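Capsular polysaccharide export system protein KpsC (Thermosulfurimonas dismutans, PDB 6MGD) is a beta-(2,7)-Kdo transferase that probably builds the glycolipid on which Gram-negative capsules are carried. Local coordinates at residues I14-P22 / S84-D92; K102-R113 / R279-L289. All coordinates share one frame; numbering follows the deposited sequence.

Contact 1 (I14-P22 / S84-D92); sequences IRIIKRFFP and SIPISLVAD
Helix-on-sheet packing, apolar and largely buried, joins Phe20, Ile16 and their neighbours on helix 11-20 to Leu89 and Pro86, in and just before strand 88-92. Residues 14-20 of the helix run nearly square to residues 88-92, at 83° between their directions, with the two axes 9.7 Å apart at closest approach. At the centre is a CH-pi contact: Leu89 CB sits over the middle of the Phe20 ring, 3.5 Å from its centroid and only 10° off the normal. Leu89 CG is anti to the backbone N (chi1 -175°), and CD2 comes to lie above the CG-CD1 side of the same ring. At the ring's edge, in its plane, lies the backbone oxygen of Ile87. With an alanine here in place of Phe20, Leu89 is likely to lose the flat surface its CB rests on, and a gap would probably open beside it.

This is the layering of a GT-B Rossmann-like domain, in which helices pack against a central sheet; strand 88-92 runs antiparallel between strands 64-71 and 298-300. Ile17 CD1 also reaches Leu89 CD2, at 3.7 Å, and further along the strand Ala91 CB meets the edge of the Phe21 ring at CZ, 3.7 Å away. Phe21 also meets the ring of Phe4, and both it and Ile17 touch Leu69 of the adjoining strand. Toward the other end, Ile16 lays CG2 against Pro86 CD at 3.8 Å, the two side chains crossing at about a right angle. Ile85 CD1 finishes the row against the aliphatic CD of Arg19, at 3.8 Å.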
loop_
_atom_site.group_PDB
_atom_site.type_symbol
_atom_site.label_atom_id
_atom_site.label_comp_id
_atom_site.label_asym_id
_atom_site.label_seq_id
_atom_site.Cartn_x
_atom_site.Cartn_y
_atom_site.Cartn_z
ATOM N N ILE A 14 12.987 -9.330 13.174
ATOM C CA ILE A 14 12.339 -9.857 14.375
ATOM C C ILE A 14 12.266 -8.784 15.456
ATOM O O ILE A 14 11.225 -8.590 16.095
ATOM C CB ILE A 14 13.076 -11.114 14.874
ATOM C CG1 ILE A 14 12.883 -12.269 13.890
ATOM C CG2 ILE A 14 12.595 -11.502 16.263
ATOM C CD1 ILE A 14 13.566 -13.550 14.311
ATOM N N ARG A 15 13.371 -8.067 15.672
ATOM C CA ARG A 15 13.385 -7.008 16.677
ATOM C C ARG A 15 12.386 -5.908 16.338
ATOM O O ARG A 15 11.714 -5.374 17.229
ATOM C CB ARG A 15 14.793 -6.430 16.808
ATOM C CG ARG A 15 15.839 -7.439 17.241
ATOM C CD ARG A 15 17.173 -6.763 17.478
ATOM N NE ARG A 15 17.070 -5.715 18.485
ATOM C CZ ARG A 15 18.028 -4.830 18.742
ATOM N NH1 ARG A 15 19.164 -4.866 18.061
ATOM N NH2 ARG A 15 17.848 -3.908 19.677
ATOM N N ILE A 16 12.273 -5.557 15.056
ATOM C CA ILE A 16 11.292 -4.561 14.635
ATOM C C ILE A 16 9.877 -5.057 14.909
ATOM O O ILE A 16 9.033 -4.322 15.436
ATOM C CB ILE A 16 11.482 -4.217 13.147
ATOM C CG1 ILE A 16 12.810 -3.494 12.931
ATOM C CG2 ILE A 16 10.312 -3.385 12.635
ATOM C CD1 ILE A 16 12.980 -2.960 11.531
ATOM N N ILE A 17 9.596 -6.310 14.546
ATOM C CA ILE A 17 8.258 -6.859 14.742
ATOM C C ILE A 17 7.922 -6.927 16.226
ATOM O O ILE A 17 6.773 -6.703 16.629
ATOM C CB ILE A 17 8.151 -8.238 14.066
ATOM C CG1 ILE A 17 8.265 -8.087 12.550
ATOM C CG2 ILE A 17 6.848 -8.916 14.435
ATOM C CD1 ILE A 17 7.314 -7.072 11.966
ATOM N N LYS A 18 8.920 -7.213 17.063
ATOM C CA LYS A 18 8.685 -7.324 18.496
ATOM C C LYS A 18 8.204 -6.013 19.107
ATOM O O LYS A 18 7.592 -6.032 20.180
ATOM C CB LYS A 18 9.956 -7.808 19.190
ATOM C CG LYS A 18 9.714 -8.447 20.547
ATOM C CD LYS A 18 10.928 -9.240 21.002
ATOM C CE LYS A 18 11.309 -10.297 19.976
ATOM N NZ LYS A 18 12.477 -11.114 20.414
ATOM N N ARG A 19 8.461 -4.880 18.450
ATOM C CA ARG A 19 7.888 -3.617 18.907
ATOM C C ARG A 19 6.367 -3.655 18.841
ATOM O O ARG A 19 5.684 -3.120 19.723
ATOM C CB ARG A 19 8.428 -2.458 18.069
ATOM C CG ARG A 19 9.936 -2.295 18.124
ATOM C CD ARG A 19 10.421 -1.259 17.125
ATOM N NE ARG A 19 9.616 -0.040 17.163
ATOM C CZ ARG A 19 9.766 0.932 18.057
ATOM N NH1 ARG A 19 8.984 2.001 18.009
ATOM N NH2 ARG A 19 10.691 0.835 19.004
ATOM N N PHE A 20 5.819 -4.285 17.802
ATOM C CA PHE A 20 4.375 -4.388 17.632
ATOM C C PHE A 20 3.804 -5.652 18.254
ATOM O O PHE A 20 2.658 -5.643 18.720
ATOM C CB PHE A 20 4.019 -4.335 16.144
ATOM C CG PHE A 20 4.487 -3.084 15.457
ATOM C CD1 PHE A 20 5.789 -2.973 14.999
ATOM C CD2 PHE A 20 3.625 -2.017 15.271
ATOM C CE1 PHE A 20 6.225 -1.820 14.374
ATOM C CE2 PHE A 20 4.053 -0.860 14.645
ATOM C CZ PHE A 20 5.356 -0.762 14.196
ATOM N N PHE A 21 4.578 -6.737 18.278
ATOM C CA PHE A 21 4.183 -7.992 18.914
ATOM C C PHE A 21 5.218 -8.319 19.983
ATOM O O PHE A 21 6.207 -9.018 19.710
ATOM C CB PHE A 21 4.069 -9.121 17.893
ATOM C CG PHE A 21 3.080 -8.848 16.798
ATOM C CD1 PHE A 21 1.745 -9.187 16.951
ATOM C CD2 PHE A 21 3.485 -8.257 15.613
ATOM C CE1 PHE A 21 0.832 -8.939 15.943
ATOM C CE2 PHE A 21 2.577 -8.006 14.601
ATOM C CZ PHE A 21 1.248 -8.348 14.766
ATOM N N PRO A 22 5.037 -7.832 21.214
ATOM C CA PRO A 22 6.027 -8.108 22.267
ATOM C C PRO A 22 6.062 -9.559 22.713
ATOM O O PRO A 22 6.987 -9.936 23.447
ATOM C CB PRO A 22 5.583 -7.189 23.413
ATOM C CG PRO A 22 4.116 -7.019 23.199
ATOM C CD PRO A 22 3.915 -7.015 21.706
ATOM N N SER A 84 12.566 4.433 8.269
ATOM C CA SER A 84 13.646 3.456 8.348
ATOM C C SER A 84 13.355 2.446 9.455
ATOM O O SER A 84 13.319 1.240 9.211
ATOM C CB SER A 84 14.983 4.156 8.584
ATOM O OG SER A 84 15.204 5.151 7.597
ATOM N N ILE A 85 13.158 2.942 10.672
ATOM C CA ILE A 85 12.547 2.165 11.749
ATOM C C ILE A 85 11.055 2.421 11.699
ATOM O O ILE A 85 10.614 3.547 12.008
ATOM C CB ILE A 85 13.148 2.518 13.119
ATOM C CG1 ILE A 85 12.290 1.946 14.252
ATOM C CG2 ILE A 85 13.372 4.026 13.257
ATOM C CD1 ILE A 85 12.239 0.428 14.278
ATOM N N PRO A 86 10.231 1.455 11.292
ATOM C CA PRO A 86 8.835 1.752 10.967
ATOM C C PRO A 86 8.057 2.265 12.171
ATOM O O PRO A 86 8.166 1.739 13.280
ATOM C CB PRO A 86 8.285 0.405 10.478
ATOM C CG PRO A 86 9.494 -0.376 10.067
ATOM C CD PRO A 86 10.581 0.050 11.005
ATOM N N ILE A 87 7.271 3.315 11.936
ATOM C CA ILE A 87 6.305 3.762 12.930
ATOM C C ILE A 87 4.959 3.074 12.742
ATOM O O ILE A 87 4.161 3.016 13.689
ATOM C CB ILE A 87 6.143 5.294 12.887
ATOM C CG1 ILE A 87 5.525 5.809 14.188
ATOM C CG2 ILE A 87 5.297 5.714 11.693
ATOM C CD1 ILE A 87 5.529 7.315 14.314
ATOM N N SER A 88 4.693 2.533 11.555
ATOM C CA SER A 88 3.439 1.862 11.253
ATOM C C SER A 88 3.719 0.458 10.739
ATOM O O SER A 88 4.684 0.238 10.000
ATOM C CB SER A 88 2.627 2.644 10.215
ATOM O OG SER A 88 1.334 2.089 10.056
ATOM N N LEU A 89 2.872 -0.486 11.136
ATOM C CA LEU A 89 2.957 -1.861 10.668
ATOM C C LEU A 89 1.560 -2.350 10.321
ATOM O O LEU A 89 0.586 -1.992 10.990
ATOM C CB LEU A 89 3.591 -2.781 11.721
ATOM C CG LEU A 89 3.850 -4.224 11.288
ATOM C CD1 LEU A 89 4.905 -4.271 10.195
ATOM C CD2 LEU A 89 4.257 -5.081 12.474
ATOM N N VAL A 90 1.469 -3.163 9.272
ATOM C CA VAL A 90 0.214 -3.755 8.826
ATOM C C VAL A 90 0.214 -5.229 9.210
ATOM O O VAL A 90 1.147 -5.966 8.867
ATOM C CB VAL A 90 0.021 -3.581 7.309
ATOM C CG1 VAL A 90 -0.952 -4.616 6.774
ATOM C CG2 VAL A 90 -0.462 -2.168 6.992
ATOM N N ALA A 91 -0.825 -5.656 9.925
ATOM C CA ALA A 91 -0.978 -7.047 10.352
ATOM C C ALA A 91 -2.354 -7.520 9.898
ATOM O O ALA A 91 -3.368 -7.193 10.522
ATOM C CB ALA A 91 -0.812 -7.190 11.861
ATOM N N ASP A 92 -2.384 -8.291 8.815
ATOM C CA ASP A 92 -3.630 -8.735 8.204
ATOM C C ASP A 92 -3.842 -10.214 8.498
ATOM O O ASP A 92 -3.040 -11.049 8.050
ATOM C CB ASP A 92 -3.591 -8.477 6.696
ATOM C CG ASP A 92 -4.951 -8.626 6.028
ATOM O OD1 ASP A 92 -5.679 -9.594 6.337
ATOM O OD2 ASP A 92 -5.286 -7.772 5.179
#

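Contact 2 (K102-R113 / R279-L289); sequences KPSYLEEILLAR and RRNIKLSLQEL
A salt-bridge network and a second, single salt bridge flank an apolar strip where Glu107, Leu110 and Arg113 of helix 105-112 and its end meet residues 279-289. Among the charged groups, Glu107 reaches out with CG anti to its own N and an extended chain beyond. Its OE1 takes a bond from Arg279 NH2 at 2.8 Å on the syn lone pair, near the guanidinium plane, and a weak one from NH1. The carboxylate stands almost perpendicular to that guanidinium, at 84°, while OE2 makes a longer salt bridge to Arg280 NE, 3.5 Å away. Two arginines on one carboxylate would be expected to favour its ionised form. Backbone atoms of Lys102 and Pro103 lie over one face of the Arg279 guanidinium.

The second salt bridge is flatter. Arg113 NH2 gives Glu288 OE1 a bond of 2.8 Å at 162°, with the two planes only 22° apart; a weaker bond comes from NE. Glu288 OE2 meanwhile accepts from Ser285 N at 2.9 Å, in a capping box that starts helix 286-296. Ile282 CG2 and Leu284 CD2 lie over the Arg113 guanidinium, and one water joins NH1 weakly to the backbone of Lys283.

Apolar contacts fill the middle: Leu110 CB rests on Leu284 CD1 at 3.8 Å, and Leu111 CD1 on Ile282 CG1 at 3.9 Å.

Arg280 NH1 binds the carbonyl oxygens of Pro263 and Ala266, and Tyr268 packs on Glu107, Leu110 and Leu284. Leu286 leans on helix 117-132, and both it and Leu289 touch helix 246-253.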
loop_
_atom_site.group_PDB
_atom_site.type_symbol
_atom_site.label_atom_id
_atom_site.label_comp_id
_atom_site.label_asym_id
_atom_site.label_seq_id
_atom_site.Cartn_x
_atom_site.Cartn_y
_atom_site.Cartn_z
ATOM N N LYS A 102 -7.545 -12.603 -3.393
ATOM C CA LYS A 102 -8.165 -13.165 -2.206
ATOM C C LYS A 102 -8.622 -12.033 -1.301
ATOM O O LYS A 102 -8.138 -10.901 -1.416
ATOM C CB LYS A 102 -7.187 -14.085 -1.457
ATOM C CG LYS A 102 -6.991 -15.434 -2.124
ATOM C CD LYS A 102 -6.288 -16.415 -1.200
ATOM C CE LYS A 102 -6.485 -17.851 -1.670
ATOM N NZ LYS A 102 -7.927 -18.232 -1.690
ATOM N N PRO A 103 -9.575 -12.297 -0.407
ATOM C CA PRO A 103 -10.041 -11.244 0.501
ATOM C C PRO A 103 -8.942 -10.774 1.442
ATOM O O PRO A 103 -8.013 -11.514 1.773
ATOM C CB PRO A 103 -11.183 -11.919 1.269
ATOM C CG PRO A 103 -11.650 -13.009 0.365
ATOM C CD PRO A 103 -10.420 -13.502 -0.335
ATOM N N SER A 104 -9.057 -9.518 1.867
ATOM C CA SER A 104 -8.146 -8.921 2.830
ATOM C C SER A 104 -8.952 -8.326 3.976
ATOM O O SER A 104 -10.139 -8.026 3.835
ATOM C CB SER A 104 -7.271 -7.833 2.191
ATOM O OG SER A 104 -8.034 -6.676 1.884
ATOM N N TYR A 105 -8.287 -8.151 5.123
ATOM C CA TYR A 105 -8.962 -7.556 6.272
ATOM C C TYR A 105 -9.274 -6.082 6.041
ATOM O O TYR A 105 -10.268 -5.572 6.569
ATOM C CB TYR A 105 -8.120 -7.729 7.536
ATOM C CG TYR A 105 -8.815 -7.252 8.791
ATOM C CD1 TYR A 105 -9.977 -7.867 9.240
ATOM C CD2 TYR A 105 -8.308 -6.191 9.529
ATOM C CE1 TYR A 105 -10.618 -7.437 10.386
ATOM C CE2 TYR A 105 -8.941 -5.753 10.681
ATOM C CZ TYR A 105 -10.096 -6.379 11.103
ATOM O OH TYR A 105 -10.730 -5.947 12.246
ATOM N N LEU A 106 -8.437 -5.384 5.268
ATOM C CA LEU A 106 -8.758 -4.011 4.888
ATOM C C LEU A 106 -10.039 -3.966 4.065
ATOM O O LEU A 106 -10.884 -3.084 4.257
ATOM C CB LEU A 106 -7.596 -3.398 4.103
ATOM C CG LEU A 106 -7.285 -1.899 4.214
ATOM C CD1 LEU A 106 -6.770 -1.361 2.882
ATOM C CD2 LEU A 106 -8.466 -1.070 4.719
ATOM N N GLU A 107 -10.203 -4.921 3.149
ATOM C CA GLU A 107 -11.402 -4.961 2.320
ATOM C C GLU A 107 -12.641 -5.270 3.151
ATOM O O GLU A 107 -13.722 -4.740 2.872
ATOM C CB GLU A 107 -11.219 -5.990 1.205
ATOM C CG GLU A 107 -12.220 -5.894 0.069
ATOM C CD GLU A 107 -11.925 -6.881 -1.047
ATOM O OE1 GLU A 107 -10.978 -7.684 -0.896
ATOM O OE2 GLU A 107 -12.635 -6.854 -2.075
ATOM N N GLU A 108 -12.503 -6.113 4.180
ATOM C CA GLU A 108 -13.636 -6.401 5.052
ATOM C C GLU A 108 -13.994 -5.198 5.915
ATOM O O GLU A 108 -15.174 -4.973 6.203
ATOM C CB GLU A 108 -13.336 -7.616 5.934
ATOM C CG GLU A 108 -12.969 -8.891 5.177
ATOM C CD GLU A 108 -14.007 -9.293 4.145
ATOM O OE1 GLU A 108 -13.698 -9.232 2.936
ATOM O OE2 GLU A 108 -15.132 -9.667 4.540
ATOM N N ILE A 109 -12.994 -4.422 6.339
ATOM C CA ILE A 109 -13.266 -3.201 7.097
ATOM C C ILE A 109 -14.077 -2.228 6.252
ATOM O O ILE A 109 -15.095 -1.684 6.697
ATOM C CB ILE A 109 -11.952 -2.564 7.583
ATOM C CG1 ILE A 109 -11.346 -3.378 8.726
ATOM C CG2 ILE A 109 -12.181 -1.123 8.016
ATOM C CD1 ILE A 109 -10.064 -2.787 9.271
ATOM N N LEU A 110 -13.643 -2.006 5.010
ATOM C CA LEU A 110 -14.313 -1.041 4.147
ATOM C C LEU A 110 -15.706 -1.507 3.739
ATOM O O LEU A 110 -16.590 -0.673 3.510
ATOM C CB LEU A 110 -13.453 -0.766 2.914
ATOM C CG LEU A 110 -12.053 -0.226 3.219
ATOM C CD1 LEU A 110 -11.219 -0.122 1.953
ATOM C CD2 LEU A 110 -12.136 1.123 3.928
ATOM N N LEU A 111 -15.924 -2.821 3.641
ATOM C CA LEU A 111 -17.249 -3.328 3.291
ATOM C C LEU A 111 -18.212 -3.204 4.464
ATOM O O LEU A 111 -19.340 -2.723 4.303
ATOM C CB LEU A 111 -17.150 -4.781 2.820
ATOM C CG LEU A 111 -18.447 -5.591 2.712
ATOM C CD1 LEU A 111 -19.470 -4.911 1.812
ATOM C CD2 LEU A 111 -18.144 -6.990 2.206
ATOM N N ALA A 112 -17.791 -3.646 5.653
ATOM C CA ALA A 112 -18.628 -3.473 6.837
ATOM C C ALA A 112 -18.862 -1.998 7.135
ATOM O O ALA A 112 -19.932 -1.630 7.634
ATOM C CB ALA A 112 -17.993 -4.170 8.040
ATOM N N ARG A 113 -17.874 -1.151 6.828
ATOM C CA ARG A 113 -17.948 0.309 6.860
ATOM C C ARG A 113 -18.733 0.871 8.042
ATOM O O ARG A 113 -19.430 1.881 7.904
ATOM C CB ARG A 113 -18.527 0.839 5.539
ATOM C CG ARG A 113 -19.934 0.364 5.195
ATOM C CD ARG A 113 -20.273 0.610 3.735
ATOM N NE ARG A 113 -20.096 2.007 3.351
ATOM C CZ ARG A 113 -20.693 2.573 2.308
ATOM N NH1 ARG A 113 -21.517 1.864 1.548
ATOM N NH2 ARG A 113 -20.474 3.852 2.028
ATOM N N ARG A 279 -14.553 -8.100 -7.307
ATOM C CA ARG A 279 -15.096 -8.374 -5.986
ATOM C C ARG A 279 -15.533 -7.139 -5.209
ATOM O O ARG A 279 -15.918 -7.274 -4.043
ATOM C CB ARG A 279 -14.068 -9.142 -5.141
ATOM C CG ARG A 279 -13.711 -10.522 -5.668
ATOM C CD ARG A 279 -12.612 -11.167 -4.835
ATOM N NE ARG A 279 -12.896 -11.084 -3.406
ATOM C CZ ARG A 279 -12.280 -10.255 -2.568
ATOM N NH1 ARG A 279 -12.609 -10.239 -1.284
ATOM N NH2 ARG A 279 -11.330 -9.445 -3.016
ATOM N N ARG A 280 -15.492 -5.950 -5.805
ATOM C CA ARG A 280 -15.796 -4.716 -5.091
ATOM C C ARG A 280 -16.956 -4.002 -5.772
ATOM O O ARG A 280 -16.875 -3.669 -6.959
ATOM C CB ARG A 280 -14.565 -3.810 -5.022
ATOM C CG ARG A 280 -13.410 -4.427 -4.246
ATOM C CD ARG A 280 -12.184 -3.533 -4.237
ATOM N NE ARG A 280 -10.988 -4.267 -3.830
ATOM C CZ ARG A 280 -9.756 -3.769 -3.863
ATOM N NH1 ARG A 280 -9.548 -2.526 -4.282
ATOM N NH2 ARG A 280 -8.728 -4.514 -3.477
ATOM N N ASN A 281 -18.032 -3.769 -5.014
ATOM C CA ASN A 281 -19.207 -3.061 -5.499
ATOM C C ASN A 281 -19.469 -1.748 -4.780
ATOM O O ASN A 281 -20.253 -0.935 -5.284
ATOM C CB ASN A 281 -20.462 -3.938 -5.358
ATOM C CG ASN A 281 -20.289 -5.311 -5.971
ATOM O OD1 ASN A 281 -19.649 -6.185 -5.387
ATOM N ND2 ASN A 281 -20.873 -5.513 -7.147
ATOM N N ILE A 282 -18.838 -1.517 -3.635
ATOM C CA ILE A 282 -19.186 -0.404 -2.759
ATOM C C ILE A 282 -18.563 0.882 -3.281
ATOM O O ILE A 282 -17.418 0.897 -3.752
ATOM C CB ILE A 282 -18.732 -0.706 -1.319
ATOM C CG1 ILE A 282 -19.166 -2.120 -0.914
ATOM C CG2 ILE A 282 -19.292 0.321 -0.348
ATOM C CD1 ILE A 282 -20.666 -2.352 -0.988
ATOM N N LYS A 283 -19.327 1.970 -3.207
ATOM C CA LYS A 283 -18.843 3.308 -3.519
ATOM C C LYS A 283 -18.530 4.024 -2.210
ATOM O O LYS A 283 -19.420 4.214 -1.375
ATOM C CB LYS A 283 -19.877 4.087 -4.334
ATOM C CG LYS A 283 -19.513 5.541 -4.597
ATOM C CD LYS A 283 -18.327 5.648 -5.533
ATOM C CE LYS A 283 -17.951 7.097 -5.802
ATOM N NZ LYS A 283 -17.549 7.811 -4.558
ATOM N N LEU A 284 -17.269 4.409 -2.027
ATOM C CA LEU A 284 -16.806 5.019 -0.789
ATOM C C LEU A 284 -16.438 6.481 -1.005
ATOM O O LEU A 284 -16.205 6.931 -2.130
ATOM C CB LEU A 284 -15.597 4.266 -0.225
ATOM C CG LEU A 284 -15.812 2.853 0.320
ATOM C CD1 LEU A 284 -14.491 2.269 0.792
ATOM C CD2 LEU A 284 -16.828 2.861 1.449
ATOM N N SER A 285 -16.391 7.220 0.097
ATOM C CA SER A 285 -15.858 8.573 0.105
ATOM C C SER A 285 -14.402 8.541 0.554
ATOM O O SER A 285 -13.922 7.556 1.120
ATOM C CB SER A 285 -16.684 9.484 1.017
ATOM O OG SER A 285 -16.416 9.217 2.382
ATOM N N LEU A 286 -13.694 9.641 0.290
ATOM C CA LEU A 286 -12.282 9.706 0.657
ATOM C C LEU A 286 -12.083 9.538 2.158
ATOM O O LEU A 286 -11.076 8.966 2.590
ATOM C CB LEU A 286 -11.674 11.026 0.179
ATOM C CG LEU A 286 -10.159 11.166 0.341
ATOM C CD1 LEU A 286 -9.436 10.092 -0.454
ATOM C CD2 LEU A 286 -9.689 12.553 -0.074
ATOM N N GLN A 287 -13.034 10.013 2.967
ATOM C CA GLN A 287 -12.920 9.855 4.413
ATOM C C GLN A 287 -13.104 8.402 4.828
ATOM O O GLN A 287 -12.399 7.912 5.719
ATOM C CB GLN A 287 -13.937 10.750 5.119
ATOM C CG GLN A 287 -13.716 12.233 4.886
ATOM C CD GLN A 287 -14.893 13.069 5.339
ATOM O OE1 GLN A 287 -15.783 12.583 6.036
ATOM N NE2 GLN A 287 -14.907 14.335 4.939
ATOM N N GLU A 288 -14.051 7.696 4.203
ATOM C CA GLU A 288 -14.221 6.277 4.496
ATOM C C GLU A 288 -12.961 5.495 4.148
ATOM O O GLU A 288 -12.525 4.631 4.918
ATOM C CB GLU A 288 -15.429 5.722 3.739
ATOM C CG GLU A 288 -16.731 6.463 4.011
ATOM C CD GLU A 288 -17.911 5.874 3.258
ATOM O OE1 GLU A 288 -18.490 4.876 3.739
ATOM O OE2 GLU A 288 -18.255 6.405 2.181
ATOM N N LEU A 289 -12.354 5.799 2.998
ATOM C CA LEU A 289 -11.113 5.138 2.605
ATOM C C LEU A 289 -10.005 5.418 3.614
ATOM O O LEU A 289 -9.318 4.498 4.073
ATOM C CB LEU A 289 -10.697 5.604 1.208
ATOM C CG LEU A 289 -9.990 4.636 0.249
ATOM C CD1 LEU A 289 -9.055 5.398 -0.688
ATOM C CD2 LEU A 289 -9.243 3.522 0.972
HETATM O O HOH W 1 -21.397 2.350 -1.743
#

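In the fold
Two contacts in series illustrate local and long-range closure: contact 1 fastens a helix to its own sheet, contact 2 joins the helix after strand 88-92 to the segment that follows the last strand of the parallel sheet. From the N terminus, helix 11-20 meets strand 88-92, a member of the mixed sheet, and contact 1 closes a loop of 61 residues. A short connection leads to helix 105-112, where Asp92 OD2 accepts a probable hydrogen bond from Tyr105 N, 3.0 Å away, so the two contacts touch. Contact 2 closes a far longer loop, of 165 residues, containing every strand of the parallel sheet. The loops neither nest nor cross.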